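Local coordinates for protein ribokinase (Arabidopsis thaliana, PDB 6ILS) that phosphorylates D-ribose at O-5 using ATP and a divalent cation, feeding ribose 5-phosphate to nucleotide and amino acid synthesis or the pentose phosphate pathway, at residues Cys48-Met53 and Cys80-Asp85; Leu5-Ser10 and Tyr54-Val59; Gly42-Ala47 and Lys293-Ser298; Asp259-Ala264 and Phe281-Ala286. All blocks are in the same frame, centred on the assembly; numbering follows the deposited sequence.

Interaction 1: Cys48-Met53 and Cys80-Asp85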
# COMPACT_ATOMS: atom_id res chain seq x y z
N CYS B 48 -19.10 -9.19 -6.33
CA CYS B 48 -19.67 -10.04 -7.37
C CYS B 48 -21.18 -10.17 -7.26
O CYS B 48 -21.92 -9.95 -8.22
CB CYS B 48 -19.01 -11.41 -7.32
SG CYS B 48 -19.72 -12.60 -8.46
N GLY B 49 -21.64 -10.53 -6.07
CA GLY B 49 -23.05 -10.66 -5.80
C GLY B 49 -23.80 -9.39 -6.17
O GLY B 49 -24.81 -9.46 -6.86
N ALA B 50 -23.29 -8.26 -5.72
CA ALA B 50 -23.92 -6.94 -5.98
C ALA B 50 -23.99 -6.66 -7.48
O ALA B 50 -25.04 -6.28 -7.95
CB ALA B 50 -23.17 -5.86 -5.27
N LYS B 51 -22.93 -6.95 -8.22
CA LYS B 51 -22.88 -6.72 -9.69
C LYS B 51 -23.84 -7.65 -10.43
O LYS B 51 -24.30 -7.28 -11.47
CB LYS B 51 -21.47 -6.88 -10.23
CG LYS B 51 -20.51 -5.80 -9.79
CD LYS B 51 -19.62 -5.36 -10.91
CE LYS B 51 -18.39 -4.61 -10.47
NZ LYS B 51 -17.49 -4.38 -11.62
N LEU B 52 -24.18 -8.80 -9.84
CA LEU B 52 -25.14 -9.77 -10.44
C LEU B 52 -26.58 -9.41 -10.09
O LEU B 52 -27.43 -10.23 -10.34
CB LEU B 52 -24.80 -11.19 -10.00
CG LEU B 52 -23.48 -11.76 -10.48
CD1 LEU B 52 -23.23 -13.11 -9.86
CD2 LEU B 52 -23.42 -11.88 -11.99
N MET B 53 -26.74 -8.24 -9.49
CA MET B 53 -28.06 -7.67 -9.14
C MET B 53 -28.82 -8.51 -8.11
O MET B 53 -30.01 -8.61 -8.21
CB MET B 53 -28.92 -7.42 -10.38
CG MET B 53 -28.16 -6.71 -11.46
SD MET B 53 -27.72 -5.09 -10.90
CE MET B 53 -29.31 -4.41 -10.47
N CYS B 80 -19.98 -0.96 -6.64
CA CYS B 80 -20.73 -2.18 -6.93
C CYS B 80 -22.16 -2.19 -6.39
O CYS B 80 -22.99 -2.95 -6.88
CB CYS B 80 -19.99 -3.40 -6.39
SG CYS B 80 -18.35 -3.59 -7.06
N GLY B 81 -22.46 -1.38 -5.38
CA GLY B 81 -23.81 -1.38 -4.85
C GLY B 81 -24.02 -2.36 -3.71
O GLY B 81 -25.14 -2.78 -3.42
N VAL B 82 -22.93 -2.73 -3.05
CA VAL B 82 -23.01 -3.59 -1.87
C VAL B 82 -23.62 -2.79 -0.72
O VAL B 82 -23.27 -1.63 -0.53
CB VAL B 82 -21.62 -4.11 -1.46
CG1 VAL B 82 -21.70 -4.92 -0.15
CG2 VAL B 82 -20.97 -4.91 -2.60
N HIS B 83 -24.56 -3.37 0.02
CA HIS B 83 -25.03 -2.74 1.25
C HIS B 83 -23.94 -2.83 2.32
O HIS B 83 -23.52 -3.93 2.69
CB HIS B 83 -26.33 -3.38 1.74
CG HIS B 83 -27.49 -3.16 0.82
ND1 HIS B 83 -27.70 -3.94 -0.30
CD2 HIS B 83 -28.49 -2.25 0.85
CE1 HIS B 83 -28.79 -3.52 -0.92
NE2 HIS B 83 -29.29 -2.50 -0.24
N LEU B 84 -23.49 -1.68 2.81
CA LEU B 84 -22.36 -1.63 3.73
C LEU B 84 -22.74 -1.36 5.19
O LEU B 84 -21.87 -1.08 6.01
CB LEU B 84 -21.36 -0.57 3.27
CG LEU B 84 -20.75 -0.87 1.89
CD1 LEU B 84 -19.74 0.19 1.47
CD2 LEU B 84 -20.08 -2.23 1.93
N ASP B 85 -24.03 -1.48 5.53
CA ASP B 85 -24.51 -1.13 6.88
C ASP B 85 -23.73 -1.81 8.00
O ASP B 85 -23.56 -1.24 9.08
CB ASP B 85 -26.01 -1.46 7.05
CG ASP B 85 -26.84 -1.22 5.79
OD1 ASP B 85 -26.29 -0.84 4.74
OD2 ASP B 85 -28.07 -1.38 5.89
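Ala50 and Lys51, on the last turn of helix 41-51, rest against Cys80, Gly81 and Val82 of the loop that closes a beta-alpha-beta crossover: strand 56-63, helix 66-75 and strand 87-90 are its three elements, within the main sheet of the PfkB fold. Lys51 sends its chain along Cys80. From CB, CG is set beside the backbone N (chi1 -69°) and lies 4.1 Å from SG of Cys80. CD, after a bend at chi2 (-139°), stands a little farther from the sulfur, and the next atom, Lys51 CE, is 3.6 Å from Cys80 SG. The ammonium group NZ passes beyond the loop and hydrogen-bonds to the carbonyl oxygens of Ile296 and Met299. A long lysine suits this place, since its methylenes lie on a weakly polar thiol while its charge reaches backbone acceptors. Ala50 makes the other half of the contact. Its CB points at the loop, where a single methyl allows the helix and loop backbones to come close, Ala50 and Val82 CA atoms being 5.4 Å apart. Gly81 adopts a positive phi of 91°, a conformation in which a beta carbon would collide with the carbonyl oxygen of Cys80, so the residue is glycine. The Ala50 methyl touches two neighbours at once: CB is 3.3 Å from Cys80 O and 3.6 Å from Val82 CG2.

Interaction 2: Leu5-Ser10 and Tyr54-Val59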
# COMPACT_ATOMS: atom_id res chain seq x y z
N LEU B 5 -27.99 -12.03 -0.11
CA LEU B 5 -26.69 -12.67 0.01
C LEU B 5 -25.91 -11.92 1.07
O LEU B 5 -25.68 -10.71 0.96
CB LEU B 5 -25.92 -12.66 -1.32
CG LEU B 5 -24.41 -12.90 -1.23
CD1 LEU B 5 -24.12 -14.33 -0.79
CD2 LEU B 5 -23.73 -12.62 -2.58
N VAL B 6 -25.50 -12.63 2.12
CA VAL B 6 -24.68 -12.01 3.15
C VAL B 6 -23.29 -12.62 3.20
O VAL B 6 -23.12 -13.81 3.45
CB VAL B 6 -25.33 -12.10 4.53
CG1 VAL B 6 -24.41 -11.49 5.58
CG2 VAL B 6 -26.66 -11.40 4.49
N VAL B 7 -22.29 -11.78 2.92
CA VAL B 7 -20.90 -12.19 2.91
C VAL B 7 -20.24 -11.68 4.17
O VAL B 7 -20.19 -10.47 4.41
CB VAL B 7 -20.15 -11.63 1.66
CG1 VAL B 7 -18.71 -12.13 1.64
CG2 VAL B 7 -20.90 -12.01 0.36
N VAL B 8 -19.74 -12.60 4.98
CA VAL B 8 -18.97 -12.23 6.14
C VAL B 8 -17.54 -12.62 5.87
O VAL B 8 -17.23 -13.79 5.64
CB VAL B 8 -19.49 -12.91 7.43
CG1 VAL B 8 -18.70 -12.38 8.64
CG2 VAL B 8 -20.99 -12.64 7.59
N GLY B 9 -16.64 -11.64 5.87
CA GLY B 9 -15.28 -12.01 5.57
C GLY B 9 -14.35 -10.83 5.43
O GLY B 9 -14.56 -9.78 6.04
N SER B 10 -13.32 -11.03 4.60
CA SER B 10 -12.18 -10.13 4.52
C SER B 10 -12.27 -9.03 3.47
O SER B 10 -12.90 -9.19 2.43
CB SER B 10 -10.94 -10.93 4.22
OG SER B 10 -11.12 -11.66 3.01
N TYR B 54 -28.11 -9.10 -7.15
CA TYR B 54 -28.80 -9.75 -6.02
C TYR B 54 -28.50 -8.92 -4.77
O TYR B 54 -27.38 -8.54 -4.64
CB TYR B 54 -28.39 -11.20 -5.82
CG TYR B 54 -29.40 -11.92 -4.96
CD1 TYR B 54 -30.56 -12.41 -5.52
CD2 TYR B 54 -29.23 -12.02 -3.60
CE1 TYR B 54 -31.51 -13.04 -4.74
CE2 TYR B 54 -30.17 -12.64 -2.81
CZ TYR B 54 -31.32 -13.14 -3.38
OH TYR B 54 -32.24 -13.75 -2.60
N PRO B 55 -29.50 -8.60 -3.92
CA PRO B 55 -29.30 -7.81 -2.72
C PRO B 55 -28.15 -8.42 -1.93
O PRO B 55 -28.29 -9.49 -1.51
CB PRO B 55 -30.59 -8.00 -1.92
CG PRO B 55 -31.61 -8.37 -2.93
CD PRO B 55 -30.88 -9.03 -4.07
N THR B 56 -27.09 -7.64 -1.71
CA THR B 56 -25.88 -8.19 -1.09
C THR B 56 -25.34 -7.30 0.03
O THR B 56 -25.15 -6.10 -0.17
CB THR B 56 -24.78 -8.39 -2.16
OG1 THR B 56 -25.23 -9.32 -3.15
CG2 THR B 56 -23.50 -8.93 -1.52
N TYR B 57 -25.10 -7.90 1.19
CA TYR B 57 -24.50 -7.23 2.33
C TYR B 57 -23.09 -7.77 2.55
O TYR B 57 -22.86 -8.98 2.44
CB TYR B 57 -25.32 -7.47 3.62
CG TYR B 57 -26.60 -6.69 3.66
CD1 TYR B 57 -27.69 -7.08 2.90
CD2 TYR B 57 -26.71 -5.55 4.44
CE1 TYR B 57 -28.86 -6.36 2.91
CE2 TYR B 57 -27.89 -4.82 4.46
CZ TYR B 57 -28.95 -5.23 3.70
OH TYR B 57 -30.12 -4.52 3.71
N PHE B 58 -22.16 -6.89 2.91
CA PHE B 58 -20.83 -7.31 3.31
C PHE B 58 -20.66 -7.00 4.78
O PHE B 58 -20.84 -5.85 5.20
CB PHE B 58 -19.74 -6.60 2.47
CG PHE B 58 -18.34 -6.87 2.95
CD1 PHE B 58 -17.85 -8.18 3.01
CD2 PHE B 58 -17.51 -5.84 3.32
CE1 PHE B 58 -16.57 -8.46 3.44
CE2 PHE B 58 -16.21 -6.10 3.75
CZ PHE B 58 -15.73 -7.41 3.81
N VAL B 59 -20.34 -8.03 5.56
CA VAL B 59 -20.01 -7.87 6.97
C VAL B 59 -18.51 -8.03 7.17
O VAL B 59 -17.93 -9.10 6.92
CB VAL B 59 -20.76 -8.88 7.85
CG1 VAL B 59 -20.39 -8.68 9.34
CG2 VAL B 59 -22.25 -8.78 7.62
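Leu5-Val8 and Thr56-Val59 are neighbouring parallel strands of the large central sheet of the ribokinase fold, joined in register from Leu5 with Thr56 to Val8 with Val59. Strand 5-8 supplies both N-H and C=O groups: Val7 N donates to Tyr57 O at 2.9 Å, and Val7 O accepts from Val59 N at 2.7 Å. The ladder starts with the more bent Leu5 N to Pro55 O bond (138° at the hydrogen) and ends at Gly9 N to Val59 O, 3.0 Å. Beta-branched valines suit the extended backbone and fill both faces. Leu5, Val7, Thr56 and Phe58 lie on the face toward helix 41-51, where Val7, Thr56 and Phe58 touch Ala46. Val6, Val8, Tyr57 and Val59 occupy the other, where Ile132 of helix 131-134 packs. There Val8 and Val59 run side by side, Val8 CG2 reaching Val59 CB at 3.8 Å. Thr56 suits a buried place in the sheet because its OG1 is satisfied locally, donating to Tyr54 O from above the carbonyl plane, while its CG2 packs on Leu5 CD2 at 3.8 Å. Phe58 has CG anti to the backbone N (chi1 173°), and its ring reaches toward the strand end, CZ lying 3.5 Å from Gly9 O.

Interaction 3: Gly42-Ala47 and Lys293-Ser298. With NA (sodium ion), chain G; RIB (alpha-D-ribofuranose), chain F.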
# COMPACT_ATOMS: atom_id res chain seq x y z
N GLY B 42 -13.55 -11.76 0.80
CA GLY B 42 -14.88 -11.38 1.22
C GLY B 42 -15.42 -10.22 0.40
O GLY B 42 -16.55 -10.28 -0.08
N ALA B 43 -14.63 -9.15 0.27
CA ALA B 43 -15.09 -8.00 -0.50
C ALA B 43 -15.31 -8.39 -1.96
O ALA B 43 -16.26 -7.93 -2.59
CB ALA B 43 -14.08 -6.82 -0.39
N ASN B 44 -14.44 -9.24 -2.50
CA ASN B 44 -14.60 -9.72 -3.88
C ASN B 44 -15.92 -10.42 -4.07
O ASN B 44 -16.64 -10.20 -5.05
CB ASN B 44 -13.49 -10.68 -4.29
CG ASN B 44 -12.16 -9.99 -4.51
OD1 ASN B 44 -12.09 -8.77 -4.59
ND2 ASN B 44 -11.11 -10.79 -4.65
N GLN B 45 -16.24 -11.33 -3.15
CA GLN B 45 -17.47 -12.09 -3.27
C GLN B 45 -18.70 -11.21 -3.14
O GLN B 45 -19.68 -11.38 -3.88
CB GLN B 45 -17.45 -13.24 -2.25
CG GLN B 45 -16.36 -14.23 -2.66
CD GLN B 45 -16.24 -15.43 -1.74
OE1 GLN B 45 -17.11 -15.68 -0.90
NE2 GLN B 45 -15.16 -16.18 -1.89
N ALA B 46 -18.66 -10.22 -2.23
CA ALA B 46 -19.77 -9.30 -2.08
C ALA B 46 -19.92 -8.43 -3.33
O ALA B 46 -21.03 -8.21 -3.81
CB ALA B 46 -19.58 -8.42 -0.84
N ALA B 47 -18.79 -7.93 -3.84
CA ALA B 47 -18.85 -7.13 -5.07
C ALA B 47 -19.47 -7.92 -6.22
O ALA B 47 -20.30 -7.39 -6.98
CB ALA B 47 -17.47 -6.65 -5.46
N LYS B 293 -8.47 -7.04 -16.10
CA LYS B 293 -7.49 -6.96 -15.01
C LYS B 293 -8.11 -6.42 -13.73
O LYS B 293 -9.00 -5.57 -13.76
CB LYS B 293 -6.28 -6.11 -15.45
CG LYS B 293 -5.25 -5.85 -14.33
CD LYS B 293 -3.80 -6.05 -14.78
CE LYS B 293 -3.38 -7.50 -14.61
NZ LYS B 293 -1.90 -7.69 -14.55
N GLY B 294 -7.66 -6.95 -12.59
CA GLY B 294 -8.16 -6.55 -11.28
C GLY B 294 -9.25 -7.48 -10.79
O GLY B 294 -9.87 -8.17 -11.59
N ALA B 295 -9.49 -7.51 -9.48
CA ALA B 295 -10.54 -8.37 -8.94
C ALA B 295 -11.91 -7.71 -9.10
O ALA B 295 -12.68 -8.04 -10.00
CB ALA B 295 -10.28 -8.70 -7.47
N ILE B 296 -12.21 -6.76 -8.22
CA ILE B 296 -13.51 -6.10 -8.23
C ILE B 296 -13.82 -5.35 -9.55
O ILE B 296 -14.96 -5.41 -10.02
CB ILE B 296 -13.62 -5.19 -6.99
CG1 ILE B 296 -13.64 -6.08 -5.74
CG2 ILE B 296 -14.85 -4.30 -7.06
CD1 ILE B 296 -13.94 -5.37 -4.40
N PRO B 297 -12.82 -4.69 -10.18
CA PRO B 297 -13.09 -4.12 -11.51
C PRO B 297 -13.51 -5.13 -12.59
O PRO B 297 -14.18 -4.73 -13.54
CB PRO B 297 -11.74 -3.50 -11.90
CG PRO B 297 -11.10 -3.17 -10.62
CD PRO B 297 -11.52 -4.24 -9.66
N SER B 298 -13.14 -6.40 -12.44
CA SER B 298 -13.42 -7.39 -13.47
C SER B 298 -14.77 -8.11 -13.29
O SER B 298 -15.15 -8.93 -14.12
CB SER B 298 -12.32 -8.46 -13.51
OG SER B 298 -12.39 -9.27 -12.34
NA NA G . -9.79 -10.62 -13.16
O5 RIB F . -9.10 -14.20 -4.17
C5 RIB F . -8.50 -12.95 -4.34
C4 RIB F . -8.13 -12.42 -3.11
O4 RIB F . -7.27 -13.35 -2.30
C3 RIB F . -7.14 -11.21 -3.44
O3 RIB F . -7.98 -9.98 -3.68
C2 RIB F . -6.31 -11.17 -2.50
O2 RIB F . -6.45 -9.98 -1.64
C1 RIB F . -6.47 -12.57 -1.62
O1 RIB F . -7.02 -12.29 -0.38
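Asn44 meets Ala295 and Ile296 through van der Waals contacts of its amide oxygen: OD1 lies 3.3 Å from Ile296 CG1 and 3.4 Å from Ala295 CB, the Asn and Ile side chains crossing at a slant. Farther along the helix, Ala47 CB faces Ile296 CG2 at 3.9 Å, while Ile296 CD1 reaches back to the Ala43 carbonyl oxygen. Small alanines on the helix let the branched isoleucine fit between successive turns. The first residues of the helix segment, Gly42 to Asn44, end the Gly-Gly-Lys-Gly-Ala-Asn motif (residues 39-44) of PfkB kinases, part of the sugar site. The hydrogen bonds of Asn44 are made by the other end of the amide: ND2 donates to Asp259 OD2 and, weakly, to O3 of the bound ribose at 3.4 Å. An amide suits this place, with its oxygen laid against the loop and its N-H groups turned to the sugar and an acidic partner. Metal coordination occurs at the far end of the loop, where Gly294 O binds the sodium ion at 2.9 Å, beside carbonyl oxygens of Asp253, Thr255, Cys289 and Val292. Ser298 OG, predicted to belong to a potassium site here, lies 3.0 Å from the ion.

Interaction 4: Asp259-Ala264 and Phe281-Ala286; sequences DTFTAA and FAAAAA. With ATP (adenosine-5'-triphosphate), chain E; RIB (alpha-D-ribofuranose), chain F.
Phe261, Ala264 and Ala282 bury the most surface where helix 257-270 packs on helix 275-289, two successive helices running roughly antiparallel (148° between the local axes, 7.8 Å apart). The first begins in the Gly-Ala-Gly-Asp motif of PfkB kinases, residues 256-259. Phe261 holds CG anti to the backbone N, chi1 -175°, and its ring lies beside the second helix. The Ala282 methyl stands over the middle of one ring face, 3.6 Å from the centroid and 13° off the normal, a CH-pi contact. An alanine suits this spot because its single carbon can touch both ring and backbone, Ala282 CB being 3.3 Å from Phe261 O. Ala286 CB sits near the ring plane at the edge, and both residues border the ribose of ATP, whose O3' is 3.4 Å from Phe261 CD2. Ala264 carries the close approach one turn on: its CB meets Ala285 CB at 3.6 Å, methyl against methyl, and small residues let the axes draw near. Thr260 joins in with CG2 against Ala285, while its OG1 is bonded to Gly256 O. Asp259, the predicted proton acceptor, turns instead to the bound ribose substrate, whose O5 donates to Asp259 OD2 at 2.5 Å. Beyond Ala264, the Phe281 ring presents its edge to the backbone, with CD2 3.3 Å from Ala264 O.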
# COMPACT_ATOMS: atom_id res chain seq x y z
N ASP B 259 -13.30 -16.30 -6.57
CA ASP B 259 -14.28 -15.58 -5.77
C ASP B 259 -15.56 -15.35 -6.57
O ASP B 259 -16.67 -15.51 -6.04
CB ASP B 259 -13.71 -14.24 -5.30
CG ASP B 259 -12.55 -14.42 -4.34
OD1 ASP B 259 -12.65 -15.32 -3.48
OD2 ASP B 259 -11.54 -13.69 -4.46
N THR B 260 -15.38 -14.99 -7.84
CA THR B 260 -16.51 -14.78 -8.74
C THR B 260 -17.29 -16.07 -8.90
O THR B 260 -18.54 -16.09 -8.84
CB THR B 260 -16.00 -14.29 -10.10
OG1 THR B 260 -15.38 -13.00 -9.92
CG2 THR B 260 -17.14 -14.17 -11.08
N PHE B 261 -16.56 -17.16 -9.12
CA PHE B 261 -17.19 -18.47 -9.32
C PHE B 261 -18.09 -18.80 -8.12
O PHE B 261 -19.26 -19.17 -8.27
CB PHE B 261 -16.14 -19.57 -9.51
CG PHE B 261 -16.75 -20.92 -9.84
CD1 PHE B 261 -17.15 -21.79 -8.83
CD2 PHE B 261 -16.97 -21.29 -11.15
CE1 PHE B 261 -17.74 -23.02 -9.13
CE2 PHE B 261 -17.55 -22.52 -11.46
CZ PHE B 261 -17.95 -23.38 -10.44
N THR B 262 -17.53 -18.66 -6.93
CA THR B 262 -18.24 -19.07 -5.71
C THR B 262 -19.43 -18.16 -5.44
O THR B 262 -20.53 -18.63 -5.15
CB THR B 262 -17.28 -19.06 -4.49
OG1 THR B 262 -16.13 -19.86 -4.79
CG2 THR B 262 -17.98 -19.64 -3.28
N ALA B 263 -19.25 -16.85 -5.59
CA ALA B 263 -20.38 -15.94 -5.37
C ALA B 263 -21.48 -16.08 -6.43
O ALA B 263 -22.67 -15.95 -6.10
CB ALA B 263 -19.87 -14.48 -5.31
N ALA B 264 -21.10 -16.34 -7.68
CA ALA B 264 -22.10 -16.47 -8.75
C ALA B 264 -22.91 -17.75 -8.56
O ALA B 264 -24.12 -17.80 -8.77
CB ALA B 264 -21.41 -16.46 -10.15
N PHE B 281 -23.79 -21.12 -14.64
CA PHE B 281 -23.82 -19.68 -14.36
C PHE B 281 -22.53 -19.23 -13.70
O PHE B 281 -21.94 -18.21 -14.09
CB PHE B 281 -25.04 -19.38 -13.49
CG PHE B 281 -25.25 -17.93 -13.18
CD1 PHE B 281 -25.94 -17.11 -14.08
CD2 PHE B 281 -24.79 -17.39 -11.98
CE1 PHE B 281 -26.16 -15.77 -13.78
CE2 PHE B 281 -25.00 -16.06 -11.68
CZ PHE B 281 -25.69 -15.23 -12.60
N ALA B 282 -22.05 -20.00 -12.72
CA ALA B 282 -20.77 -19.72 -12.08
C ALA B 282 -19.60 -19.78 -13.06
O ALA B 282 -18.72 -18.92 -13.04
CB ALA B 282 -20.53 -20.72 -10.89
N ALA B 283 -19.60 -20.79 -13.93
CA ALA B 283 -18.53 -20.93 -14.91
C ALA B 283 -18.50 -19.75 -15.87
O ALA B 283 -17.43 -19.26 -16.23
CB ALA B 283 -18.69 -22.24 -15.66
N ALA B 284 -19.67 -19.30 -16.29
CA ALA B 284 -19.77 -18.16 -17.20
C ALA B 284 -19.25 -16.91 -16.52
O ALA B 284 -18.53 -16.12 -17.12
CB ALA B 284 -21.21 -17.97 -17.66
N ALA B 285 -19.59 -16.73 -15.24
CA ALA B 285 -19.18 -15.50 -14.57
C ALA B 285 -17.68 -15.49 -14.36
O ALA B 285 -17.04 -14.46 -14.57
CB ALA B 285 -19.91 -15.33 -13.24
N ALA B 286 -17.10 -16.62 -13.97
CA ALA B 286 -15.64 -16.72 -13.83
C ALA B 286 -14.92 -16.51 -15.18
O ALA B 286 -13.85 -15.93 -15.23
CB ALA B 286 -15.24 -18.07 -13.23
PG ATP E . -9.37 -20.62 -6.82
O1G ATP E . -10.24 -20.83 -5.64
O2G ATP E . -9.21 -19.14 -7.11
O3G ATP E . -7.99 -21.17 -6.58
PB ATP E . -9.28 -22.19 -9.15
O1B ATP E . -10.25 -22.75 -10.10
O2B ATP E . -8.54 -23.31 -8.59
O3B ATP E . -10.07 -21.40 -8.03
PA ATP E . -8.09 -20.49 -11.19
O1A ATP E . -7.34 -21.41 -12.14
O2A ATP E . -7.37 -19.17 -11.07
O3A ATP E . -8.19 -21.16 -9.76
O5' ATP E . -9.52 -20.22 -11.77
C5' ATP E . -10.47 -19.48 -11.02
C4' ATP E . -11.86 -19.59 -11.77
O4' ATP E . -11.69 -19.10 -13.23
C3' ATP E . -12.20 -20.80 -11.84
O3' ATP E . -13.63 -20.93 -11.70
C2' ATP E . -11.78 -21.34 -13.36
O2' ATP E . -12.62 -22.48 -13.66
C1' ATP E . -11.93 -20.34 -14.13
N9 ATP E . -10.84 -20.29 -15.13
C8 ATP E . -9.48 -20.41 -15.17
N7 ATP E . -9.10 -20.26 -16.47
C5 ATP E . -10.23 -20.03 -17.22
C6 ATP E . -10.40 -19.81 -18.59
N6 ATP E . -9.40 -19.76 -19.61
N1 ATP E . -11.63 -19.62 -19.07
C2 ATP E . -12.72 -19.63 -18.22
N3 ATP E . -12.56 -19.84 -16.89
C4 ATP E . -11.30 -20.04 -16.39
O5 RIB F . -9.10 -14.20 -4.17
C5 RIB F . -8.50 -12.95 -4.34
C4 RIB F . -8.13 -12.42 -3.11
O4 RIB F . -7.27 -13.35 -2.30
C3 RIB F . -7.14 -11.21 -3.44
O3 RIB F . -7.98 -9.98 -3.68
C2 RIB F . -6.31 -11.17 -2.50
O2 RIB F . -6.45 -9.98 -1.64
C1 RIB F . -6.47 -12.57 -1.62
O1 RIB F . -7.02 -12.29 -0.38

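Helix 41-51 ties the four together: it supplies one side of interactions 1 and 3, lies on one face of the strands of interaction 2, and through Asn44 and Gln45 bonds to Asp259 of interaction 4. Interactions 2, 3 and 4 are buried, whereas interaction 1 is partly buried. Chemistry follows place. Within the sheet, backbone hydrogen bonds dominate; between helices, methyls and an aromatic face do the work; near the loops, a lysine tip, an asparagine amide and carbonyl oxygens reach polar partners. Ribose touches both interactions 3 and 4, and ATP borders interaction 4. Interactions 1 and 3 also meet through the lysine tip, and His83 N, bonded to Thr56 O, joins interactions 1 and 2.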